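Local coordinates for protein putative citrate lyase (Ralstonia eutropha, PDB 3QQW) that probably acts as a magnesium-dependent lyase of the HpcH/HpaI aldolase and citrate lyase family, perhaps cleaving citramalyl-CoA, at residues 22-28 with 251-257; 39-43 with 79-85; 52-56 with 67-71. One frame throughout, in Å; residues are numbered along the deposited sequence.

From the N terminus, the chain enters the TIM barrel through residues 22-28, which lead into the first strand, 25-29, and meet their partner 251-257 only some 220 residues later; interaction 1 thus closes the longest loop and joins the first barrel strand to the last. Within that loop lies interaction 2, where helix 32-45 meets residues 79-85 leading into the third strand. Interaction 3 is nested in turn inside interaction 2, joining strand 49-54 to helix 64-76. No loops cross. Interactions 1 and 3 meet between neighbouring strands, His27 O lying 2.7 Å from Thr52 N and Glu26 OE2 2.6 Å from Thr52 OG1; interactions 1 and 2 pack together through Pro257 and Leu41.

Interaction 1: residues 22-28 with 251-257; sequences LAACEHF and RMWSIYP
Phe28 lays its ring (chi1 m) obliquely over the Trp253 indole (chi1 m), centroid 4.0 Å from that of the six-membered ring and planes 36° apart. This is the closing seam of a TIM barrel: strands 25-28 and 251-254 run parallel, axes 4.4 Å apart at 20°, pairing Cys25 with Met252, Glu26 with Trp253 and His27 with Ser254. The backbone ladder is Met252 N to Ala24 O (2.9 Å), Glu26 N to Met252 O (3.1 Å), Ser254 N to Glu26 O (2.7 Å) and Phe28 N to Ser254 O (2.9 Å). On the Glu26 and Trp253 face, Arg251, chi1 to chi3 all t, shares its buried charge between Glu26, NH2 to OE1 (2.6 Å), and Asp50 of the neighbouring strand, while its NH1 reaches Ala23 O (2.8 Å). Trp253 NE1 bonds Asp174, and its side chain adjoins Arg88, a predicted substrate-binding residue. On the other face, polar His27 and Ser254, both chi1 t, suit each other: ND1 lies 2.8 Å from OG in a hydrogen bond.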
loop_
_atom_site.group_PDB
_atom_site.type_symbol
_atom_site.label_atom_id
_atom_site.label_comp_id
_atom_site.label_asym_id
_atom_site.label_seq_id
_atom_site.Cartn_x
_atom_site.Cartn_y
_atom_site.Cartn_z
ATOM N N LEU C 22 -12.289 -15.882 -17.828
ATOM C CA LEU C 22 -11.780 -15.279 -19.031
ATOM C C LEU C 22 -10.473 -15.889 -19.410
ATOM O O LEU C 22 -9.709 -16.333 -18.546
ATOM C CB LEU C 22 -11.622 -13.763 -18.844
ATOM C CG LEU C 22 -12.859 -12.977 -18.440
ATOM C CD1 LEU C 22 -12.475 -11.631 -17.913
ATOM C CD2 LEU C 22 -13.816 -12.833 -19.602
ATOM N N ALA C 23 -10.194 -15.861 -20.714
ATOM C CA ALA C 23 -8.967 -16.312 -21.340
ATOM C C ALA C 23 -7.794 -15.625 -20.673
ATOM O O ALA C 23 -7.882 -14.459 -20.271
ATOM C CB ALA C 23 -9.008 -15.981 -22.822
ATOM N N ALA C 24 -6.708 -16.357 -20.530
ATOM C CA ALA C 24 -5.461 -15.887 -19.910
ATOM C C ALA C 24 -4.775 -14.808 -20.744
ATOM O O ALA C 24 -3.938 -14.064 -20.242
ATOM C CB ALA C 24 -4.539 -17.069 -19.761
ATOM N N CYS C 25 -5.139 -14.719 -22.023
ATOM C CA CYS C 25 -4.487 -13.815 -22.957
ATOM C C CYS C 25 -5.461 -12.960 -23.733
ATOM O O CYS C 25 -6.518 -13.424 -24.155
ATOM C CB CYS C 25 -3.610 -14.629 -23.907
ATOM S SG CYS C 25 -2.651 -13.628 -25.061
ATOM N N GLU C 26 -5.051 -11.718 -23.974
ATOM C CA GLU C 26 -5.822 -10.744 -24.734
ATOM C C GLU C 26 -4.924 -10.150 -25.789
ATOM O O GLU C 26 -4.005 -9.391 -25.457
ATOM C CB GLU C 26 -6.415 -9.658 -23.825
ATOM C CG GLU C 26 -7.452 -8.810 -24.546
ATOM C CD GLU C 26 -8.070 -7.724 -23.696
ATOM O OE1 GLU C 26 -8.754 -8.074 -22.714
ATOM O OE2 GLU C 26 -7.883 -6.526 -24.010
ATOM N N HIS C 27 -5.166 -10.518 -27.052
ATOM C CA HIS C 27 -4.341 -10.090 -28.176
ATOM C C HIS C 27 -4.910 -8.830 -28.841
ATOM O O HIS C 27 -6.102 -8.761 -29.129
ATOM C CB HIS C 27 -4.195 -11.224 -29.188
ATOM C CG HIS C 27 -3.238 -10.909 -30.281
ATOM N ND1 HIS C 27 -1.865 -10.917 -30.066
ATOM C CD2 HIS C 27 -3.480 -10.550 -31.561
ATOM C CE1 HIS C 27 -1.323 -10.569 -31.219
ATOM N NE2 HIS C 27 -2.255 -10.342 -32.149
ATOM N N PHE C 28 -4.053 -7.816 -29.049
ATOM C CA PHE C 28 -4.439 -6.566 -29.703
ATOM C C PHE C 28 -4.078 -6.586 -31.167
ATOM O O PHE C 28 -3.023 -7.102 -31.514
ATOM C CB PHE C 28 -3.766 -5.369 -29.019
ATOM C CG PHE C 28 -4.501 -4.982 -27.768
ATOM C CD1 PHE C 28 -4.528 -5.835 -26.663
ATOM C CD2 PHE C 28 -5.180 -3.775 -27.692
ATOM C CE1 PHE C 28 -5.237 -5.492 -25.524
ATOM C CE2 PHE C 28 -5.839 -3.402 -26.521
ATOM C CZ PHE C 28 -5.875 -4.267 -25.456
ATOM N N ARG C 251 -4.543 -12.651 -16.246
ATOM C CA ARG C 251 -4.628 -12.357 -17.670
ATOM C C ARG C 251 -3.455 -11.460 -18.041
ATOM O O ARG C 251 -2.873 -10.804 -17.176
ATOM C CB ARG C 251 -5.969 -11.680 -17.956
ATOM C CG ARG C 251 -6.360 -11.478 -19.400
ATOM C CD ARG C 251 -7.843 -11.172 -19.345
ATOM N NE ARG C 251 -8.378 -10.546 -20.545
ATOM C CZ ARG C 251 -9.186 -11.152 -21.400
ATOM N NH1 ARG C 251 -9.501 -12.424 -21.232
ATOM N NH2 ARG C 251 -9.694 -10.489 -22.426
HETATM N N MSE C 252 -3.102 -11.443 -19.335
HETATM C CA MSE C 252 -2.038 -10.604 -19.843
HETATM C C MSE C 252 -2.277 -10.289 -21.280
HETATM O O MSE C 252 -2.665 -11.167 -22.053
HETATM C CB MSE C 252 -0.683 -11.299 -19.678
HETATM C CG MSE C 252 0.482 -10.365 -19.858
HETATM SE SE MSE C 252 2.077 -11.254 -19.325
HETATM C CE MSE C 252 3.335 -10.335 -20.493
ATOM N N TRP C 253 -1.958 -9.055 -21.660
ATOM C CA TRP C 253 -2.064 -8.579 -23.030
ATOM C C TRP C 253 -0.983 -9.178 -23.922
ATOM O O TRP C 253 0.124 -9.466 -23.475
ATOM C CB TRP C 253 -1.958 -7.056 -23.057
ATOM C CG TRP C 253 -3.168 -6.314 -22.574
ATOM C CD1 TRP C 253 -4.208 -6.811 -21.844
ATOM C CD2 TRP C 253 -3.450 -4.924 -22.782
ATOM N NE1 TRP C 253 -5.134 -5.825 -21.603
ATOM C CE2 TRP C 253 -4.701 -4.656 -22.179
ATOM C CE3 TRP C 253 -2.803 -3.891 -23.495
ATOM C CZ2 TRP C 253 -5.295 -3.381 -22.211
ATOM C CZ3 TRP C 253 -3.401 -2.635 -23.539
ATOM C CH2 TRP C 253 -4.614 -2.381 -22.876
ATOM N N SER C 254 -1.296 -9.287 -25.206
ATOM C CA SER C 254 -0.394 -9.727 -26.254
ATOM C C SER C 254 -0.432 -8.721 -27.402
ATOM O O SER C 254 -1.513 -8.235 -27.750
ATOM C CB SER C 254 -0.797 -11.111 -26.744
ATOM O OG SER C 254 -0.152 -11.414 -27.967
ATOM N N ILE C 255 0.723 -8.417 -27.994
ATOM C CA ILE C 255 0.796 -7.497 -29.137
ATOM C C ILE C 255 1.399 -8.197 -30.354
ATOM O O ILE C 255 1.420 -7.626 -31.440
ATOM C CB ILE C 255 1.528 -6.175 -28.825
ATOM C CG1 ILE C 255 2.866 -6.410 -28.073
ATOM C CG2 ILE C 255 0.569 -5.210 -28.123
ATOM C CD1 ILE C 255 3.824 -5.207 -28.006
ATOM N N TYR C 256 1.863 -9.431 -30.180
ATOM C CA TYR C 256 2.437 -10.231 -31.260
ATOM C C TYR C 256 1.970 -11.693 -31.098
ATOM O O TYR C 256 1.966 -12.203 -29.979
ATOM C CB TYR C 256 3.969 -10.105 -31.306
ATOM C CG TYR C 256 4.538 -10.532 -32.638
ATOM C CD1 TYR C 256 4.417 -9.717 -33.765
ATOM C CD2 TYR C 256 5.155 -11.775 -32.791
ATOM C CE1 TYR C 256 4.914 -10.117 -35.002
ATOM C CE2 TYR C 256 5.641 -12.190 -34.029
ATOM C CZ TYR C 256 5.526 -11.353 -35.132
ATOM O OH TYR C 256 6.018 -11.713 -36.369
ATOM N N PRO C 257 1.536 -12.371 -32.182
ATOM C CA PRO C 257 0.987 -13.730 -32.036
ATOM C C PRO C 257 1.882 -14.735 -31.310
ATOM O O PRO C 257 1.367 -15.639 -30.654
ATOM C CB PRO C 257 0.758 -14.165 -33.483
ATOM C CG PRO C 257 0.468 -12.885 -34.198
ATOM C CD PRO C 257 1.431 -11.908 -33.582
HETATM O O HOH W 1 -7.369 -7.750 -20.459
#

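Interaction 2: residues 39-43 with 79-85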
loop_
_atom_site.group_PDB
_atom_site.type_symbol
_atom_site.label_atom_id
_atom_site.label_comp_id
_atom_site.label_asym_id
_atom_site.label_seq_id
_atom_site.Cartn_x
_atom_site.Cartn_y
_atom_site.Cartn_z
HETATM N N MSE C 39 -8.590 -13.325 -35.500
HETATM C CA MSE C 39 -9.855 -14.076 -35.440
HETATM C C MSE C 39 -9.650 -15.453 -35.983
HETATM O O MSE C 39 -10.143 -16.398 -35.383
HETATM C CB MSE C 39 -10.972 -13.369 -36.191
HETATM C CG MSE C 39 -11.547 -12.198 -35.424
HETATM SE SE MSE C 39 -12.723 -11.195 -36.587
HETATM C CE MSE C 39 -13.323 -9.822 -35.244
ATOM N N ASP C 40 -8.887 -15.580 -37.083
ATOM C CA ASP C 40 -8.530 -16.882 -37.700
ATOM C C ASP C 40 -7.631 -17.709 -36.780
ATOM O O ASP C 40 -7.722 -18.924 -36.784
ATOM C CB ASP C 40 -7.810 -16.693 -39.048
ATOM C CG ASP C 40 -8.630 -16.035 -40.132
ATOM O OD1 ASP C 40 -9.875 -15.881 -39.941
ATOM O OD2 ASP C 40 -8.042 -15.663 -41.170
ATOM N N LEU C 41 -6.757 -17.039 -36.000
ATOM C CA LEU C 41 -5.850 -17.697 -35.082
ATOM C C LEU C 41 -6.644 -18.255 -33.888
ATOM O O LEU C 41 -6.257 -19.300 -33.356
ATOM C CB LEU C 41 -4.759 -16.713 -34.662
ATOM C CG LEU C 41 -3.537 -17.283 -33.957
ATOM C CD1 LEU C 41 -2.758 -18.225 -34.863
ATOM C CD2 LEU C 41 -2.673 -16.165 -33.392
ATOM N N GLN C 42 -7.813 -17.606 -33.522
ATOM C CA GLN C 42 -8.722 -18.110 -32.485
ATOM C C GLN C 42 -9.365 -19.414 -32.961
ATOM O O GLN C 42 -9.662 -20.291 -32.154
ATOM C CB GLN C 42 -9.810 -17.094 -32.151
ATOM C CG GLN C 42 -9.337 -15.916 -31.319
ATOM C CD GLN C 42 -10.443 -14.930 -30.998
ATOM O OE1 GLN C 42 -11.160 -14.410 -31.877
ATOM N NE2 GLN C 42 -10.508 -14.550 -29.732
ATOM N N VAL C 43 -9.563 -19.547 -34.287
ATOM C CA VAL C 43 -10.150 -20.745 -34.873
ATOM C C VAL C 43 -9.103 -21.857 -34.814
ATOM O O VAL C 43 -9.431 -22.995 -34.478
ATOM C CB VAL C 43 -10.680 -20.471 -36.307
ATOM C CG1 VAL C 43 -11.198 -21.735 -36.943
ATOM C CG2 VAL C 43 -11.780 -19.414 -36.273
ATOM N N ARG C 79 -16.448 -14.076 -39.908
ATOM C CA ARG C 79 -15.018 -14.256 -39.639
ATOM C C ARG C 79 -14.791 -14.355 -38.125
ATOM O O ARG C 79 -13.885 -15.062 -37.685
ATOM C CB ARG C 79 -14.228 -13.070 -40.224
ATOM C CG ARG C 79 -12.714 -13.210 -40.152
ATOM C CD ARG C 79 -12.176 -13.342 -41.540
ATOM N NE ARG C 79 -10.725 -13.534 -41.554
ATOM C CZ ARG C 79 -9.890 -12.730 -42.195
ATOM N NH1 ARG C 79 -10.345 -11.648 -42.817
ATOM N NH2 ARG C 79 -8.596 -12.989 -42.209
ATOM N N ASN C 80 -15.625 -13.641 -37.341
ATOM C CA ASN C 80 -15.579 -13.662 -35.892
ATOM C C ASN C 80 -16.380 -14.876 -35.464
ATOM O O ASN C 80 -17.579 -14.781 -35.200
ATOM C CB ASN C 80 -16.089 -12.332 -35.293
ATOM C CG ASN C 80 -16.197 -12.332 -33.798
ATOM O OD1 ASN C 80 -15.692 -13.232 -33.134
ATOM N ND2 ASN C 80 -16.923 -11.365 -33.237
ATOM N N VAL C 81 -15.712 -16.029 -35.429
ATOM C CA VAL C 81 -16.318 -17.318 -35.133
ATOM C C VAL C 81 -16.629 -17.497 -33.638
ATOM O O VAL C 81 -17.725 -17.915 -33.294
ATOM C CB VAL C 81 -15.419 -18.468 -35.664
ATOM C CG1 VAL C 81 -15.972 -19.828 -35.258
ATOM C CG2 VAL C 81 -15.270 -18.382 -37.182
ATOM N N HIS C 82 -15.673 -17.218 -32.766
ATOM C CA HIS C 82 -15.825 -17.489 -31.340
ATOM C C HIS C 82 -16.486 -16.374 -30.535
ATOM O O HIS C 82 -16.827 -16.617 -29.380
ATOM C CB HIS C 82 -14.467 -17.865 -30.722
ATOM C CG HIS C 82 -13.992 -19.199 -31.209
ATOM N ND1 HIS C 82 -14.612 -20.375 -30.820
ATOM C CD2 HIS C 82 -13.012 -19.500 -32.090
ATOM C CE1 HIS C 82 -13.972 -21.347 -31.452
ATOM N NE2 HIS C 82 -13.016 -20.869 -32.235
ATOM N N GLY C 83 -16.709 -15.205 -31.139
ATOM C CA GLY C 83 -17.366 -14.083 -30.476
ATOM C C GLY C 83 -16.565 -13.568 -29.303
ATOM O O GLY C 83 -17.134 -13.068 -28.336
ATOM N N ARG C 84 -15.236 -13.673 -29.406
ATOM C CA ARG C 84 -14.276 -13.316 -28.351
ATOM C C ARG C 84 -13.397 -12.187 -28.822
ATOM O O ARG C 84 -12.172 -12.165 -28.596
ATOM C CB ARG C 84 -13.445 -14.566 -27.913
ATOM C CG ARG C 84 -14.225 -15.551 -26.992
ATOM C CD ARG C 84 -15.077 -14.923 -25.873
ATOM N NE ARG C 84 -14.339 -13.944 -25.047
ATOM C CZ ARG C 84 -14.914 -13.028 -24.265
ATOM N NH1 ARG C 84 -16.233 -12.952 -24.180
ATOM N NH2 ARG C 84 -14.169 -12.171 -23.574
ATOM N N ALA C 85 -14.060 -11.228 -29.449
ATOM C CA ALA C 85 -13.483 -10.029 -30.015
ATOM C C ALA C 85 -14.147 -8.796 -29.387
ATOM O O ALA C 85 -15.359 -8.604 -29.506
ATOM C CB ALA C 85 -13.671 -10.043 -31.526
HETATM O O HOH W 2 -13.001 -16.411 -33.947
HETATM O O HOH W 3 -12.092 -17.011 -38.704
HETATM O O HOH W 4 -13.746 -14.255 -31.725
HETATM O O HOH W 5 -11.943 -23.165 -33.156
#
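Asp40 and Arg79 form a two-pronged salt bridge, with Arg79 NE donating to Asp40 OD1 at 3.0 Å and Arg79 NH2 to Asp40 OD2 at 2.9 Å; the planar guanidinium meets the carboxylate edge-on. Water 3 reinforces it, donating to both Asp40 OD1 and Arg79 O (2.8 Å each). Further along, the long side chain of Gln42 lets its amide donate from NE2 to Arg84 O (3.1 Å) and also to Phe49 O. Water 4 lies 2.6 Å from both Gln42 OE1 and Asn80 OD1 and accepts from Arg84 N at 2.8 Å, while Asn80 ND2 hydrogen-bonds to Ile75 O. Asn80 centres an inverse gamma turn, and Gly83 adopts a positive phi (64°), a conformation glycine accommodates easily. Packing completes the contact: unbranched, flexible Met39, a selenomethionine, sends CE to Asn80 CB and Ala85 CB, both at 3.7 Å, while Val43 CG2 meets Val81 CG2 at 3.8 Å near the surface. Helix 32-45 is thereby joined to the linker between helix 64-76 and strand 85-88 of the TIM barrel. With charge pairing and water bridges alongside apolar packing, the chemistry implies a partly hydrated interface on the barrel's outer layer, held by specific polar links as well as by packing.

Interaction 3: residues 52-56 with 67-71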
loop_
_atom_site.group_PDB
_atom_site.type_symbol
_atom_site.label_atom_id
_atom_site.label_comp_id
_atom_site.label_asym_id
_atom_site.label_seq_id
_atom_site.Cartn_x
_atom_site.Cartn_y
_atom_site.Cartn_z
ATOM N N THR C 52 -8.679 -7.903 -29.008
ATOM C CA THR C 52 -9.115 -6.531 -28.831
ATOM C C THR C 52 -8.826 -5.775 -30.110
ATOM O O THR C 52 -7.674 -5.668 -30.531
ATOM C CB THR C 52 -8.502 -5.835 -27.588
ATOM O OG1 THR C 52 -8.740 -6.645 -26.447
ATOM C CG2 THR C 52 -9.112 -4.467 -27.341
ATOM N N CYS C 53 -9.884 -5.290 -30.744
ATOM C CA CYS C 53 -9.791 -4.445 -31.934
ATOM C C CYS C 53 -9.496 -3.078 -31.432
ATOM O O CYS C 53 -10.292 -2.476 -30.702
ATOM C CB CYS C 53 -11.073 -4.495 -32.754
ATOM S SG CYS C 53 -11.608 -6.166 -33.151
ATOM N N ASP C 54 -8.272 -2.672 -31.647
ATOM C CA ASP C 54 -7.782 -1.430 -31.115
ATOM C C ASP C 54 -8.243 -0.220 -31.937
ATOM O O ASP C 54 -7.879 -0.128 -33.082
ATOM C CB ASP C 54 -6.260 -1.496 -31.030
ATOM C CG ASP C 54 -5.687 -0.546 -30.001
ATOM O OD1 ASP C 54 -6.447 0.327 -29.502
ATOM O OD2 ASP C 54 -4.487 -0.664 -29.697
ATOM N N CYS C 55 -9.049 0.685 -31.356
ATOM C CA CYS C 55 -9.478 1.941 -32.001
ATOM C C CYS C 55 -8.516 2.993 -31.575
ATOM O O CYS C 55 -7.890 3.615 -32.436
ATOM C CB CYS C 55 -10.915 2.328 -31.649
ATOM S SG CYS C 55 -12.174 1.350 -32.502
ATOM N N GLU C 56 -8.327 3.100 -30.227
ATOM C CA GLU C 56 -7.439 3.997 -29.489
ATOM C C GLU C 56 -6.102 4.210 -30.197
ATOM O O GLU C 56 -5.766 5.362 -30.501
ATOM C CB GLU C 56 -7.193 3.469 -28.065
ATOM C CG GLU C 56 -6.967 4.581 -27.063
ATOM C CD GLU C 56 -5.691 4.528 -26.247
ATOM O OE1 GLU C 56 -5.283 3.422 -25.818
ATOM O OE2 GLU C 56 -5.137 5.618 -25.975
ATOM N N HIS C 67 -12.542 3.846 -38.896
ATOM C CA HIS C 67 -11.880 2.776 -38.166
ATOM C C HIS C 67 -12.844 2.040 -37.265
ATOM O O HIS C 67 -12.797 0.800 -37.235
ATOM C CB HIS C 67 -10.714 3.313 -37.357
ATOM C CG HIS C 67 -9.769 2.235 -36.949
ATOM N ND1 HIS C 67 -9.953 1.510 -35.770
ATOM C CD2 HIS C 67 -8.654 1.790 -37.569
ATOM C CE1 HIS C 67 -8.958 0.645 -35.731
ATOM N NE2 HIS C 67 -8.136 0.796 -36.775
ATOM N N ALA C 68 -13.730 2.780 -36.540
ATOM C CA ALA C 68 -14.749 2.145 -35.667
ATOM C C ALA C 68 -15.766 1.342 -36.523
ATOM O O ALA C 68 -16.162 0.249 -36.134
ATOM C CB ALA C 68 -15.457 3.187 -34.809
ATOM N N GLU C 69 -16.108 1.843 -37.715
ATOM C CA GLU C 69 -17.000 1.159 -38.656
ATOM C C GLU C 69 -16.410 -0.157 -39.122
ATOM O O GLU C 69 -17.136 -1.147 -39.250
ATOM C CB GLU C 69 -17.304 2.054 -39.868
ATOM C CG GLU C 69 -18.379 3.087 -39.569
ATOM C CD GLU C 69 -18.565 4.182 -40.592
ATOM O OE1 GLU C 69 -17.807 4.210 -41.586
ATOM O OE2 GLU C 69 -19.463 5.031 -40.389
HETATM N N MSE C 70 -15.088 -0.170 -39.376
HETATM C CA MSE C 70 -14.386 -1.384 -39.798
HETATM C C MSE C 70 -14.398 -2.365 -38.609
HETATM O O MSE C 70 -14.726 -3.532 -38.799
HETATM C CB MSE C 70 -12.944 -1.033 -40.271
HETATM C CG MSE C 70 -12.065 -2.236 -40.571
HETATM SE SE MSE C 70 -11.297 -3.004 -38.952
HETATM C CE MSE C 70 -9.793 -1.699 -38.584
ATOM N N VAL C 71 -14.110 -1.867 -37.379
ATOM C CA VAL C 71 -14.058 -2.699 -36.165
ATOM C C VAL C 71 -15.438 -3.362 -35.959
ATOM O O VAL C 71 -15.511 -4.588 -35.891
ATOM C CB VAL C 71 -13.577 -1.871 -34.931
ATOM C CG1 VAL C 71 -13.922 -2.545 -33.599
ATOM C CG2 VAL C 71 -12.088 -1.570 -35.015
#
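This is a mainly apolar strand-to-helix contact inside a beta-alpha-beta unit of the TIM barrel, where the end of strand 49-54 and the residues after it meet helix 64-76. The alternation of the strand sorts its side chains: Cys53 points toward the helix and Asp54 away from it. Compact Cys53 accepts close packing, its CB lying 3.6 Å from CG1 of Val71, a branched residue whose other methyl, CG2, reaches Cys55 SG at 3.9 Å. Small Ala68 lets the helix come near, with its CB 4.4 Å from Cys55 SG. Ile104 of helix 97-107 also packs on Cys55 and Val71. Asp54, on the opposite side of the strand, forms a salt bridge with Arg88, predicted to bind substrate, so the strand separates this hydrophobic layer from the probable active site. His67 borders the layer, anchored through NE2 to Gly30 O; the ring lies edge-on to the strand's last carbonyl, with His67 CE1 3.0 Å from Asp54 O.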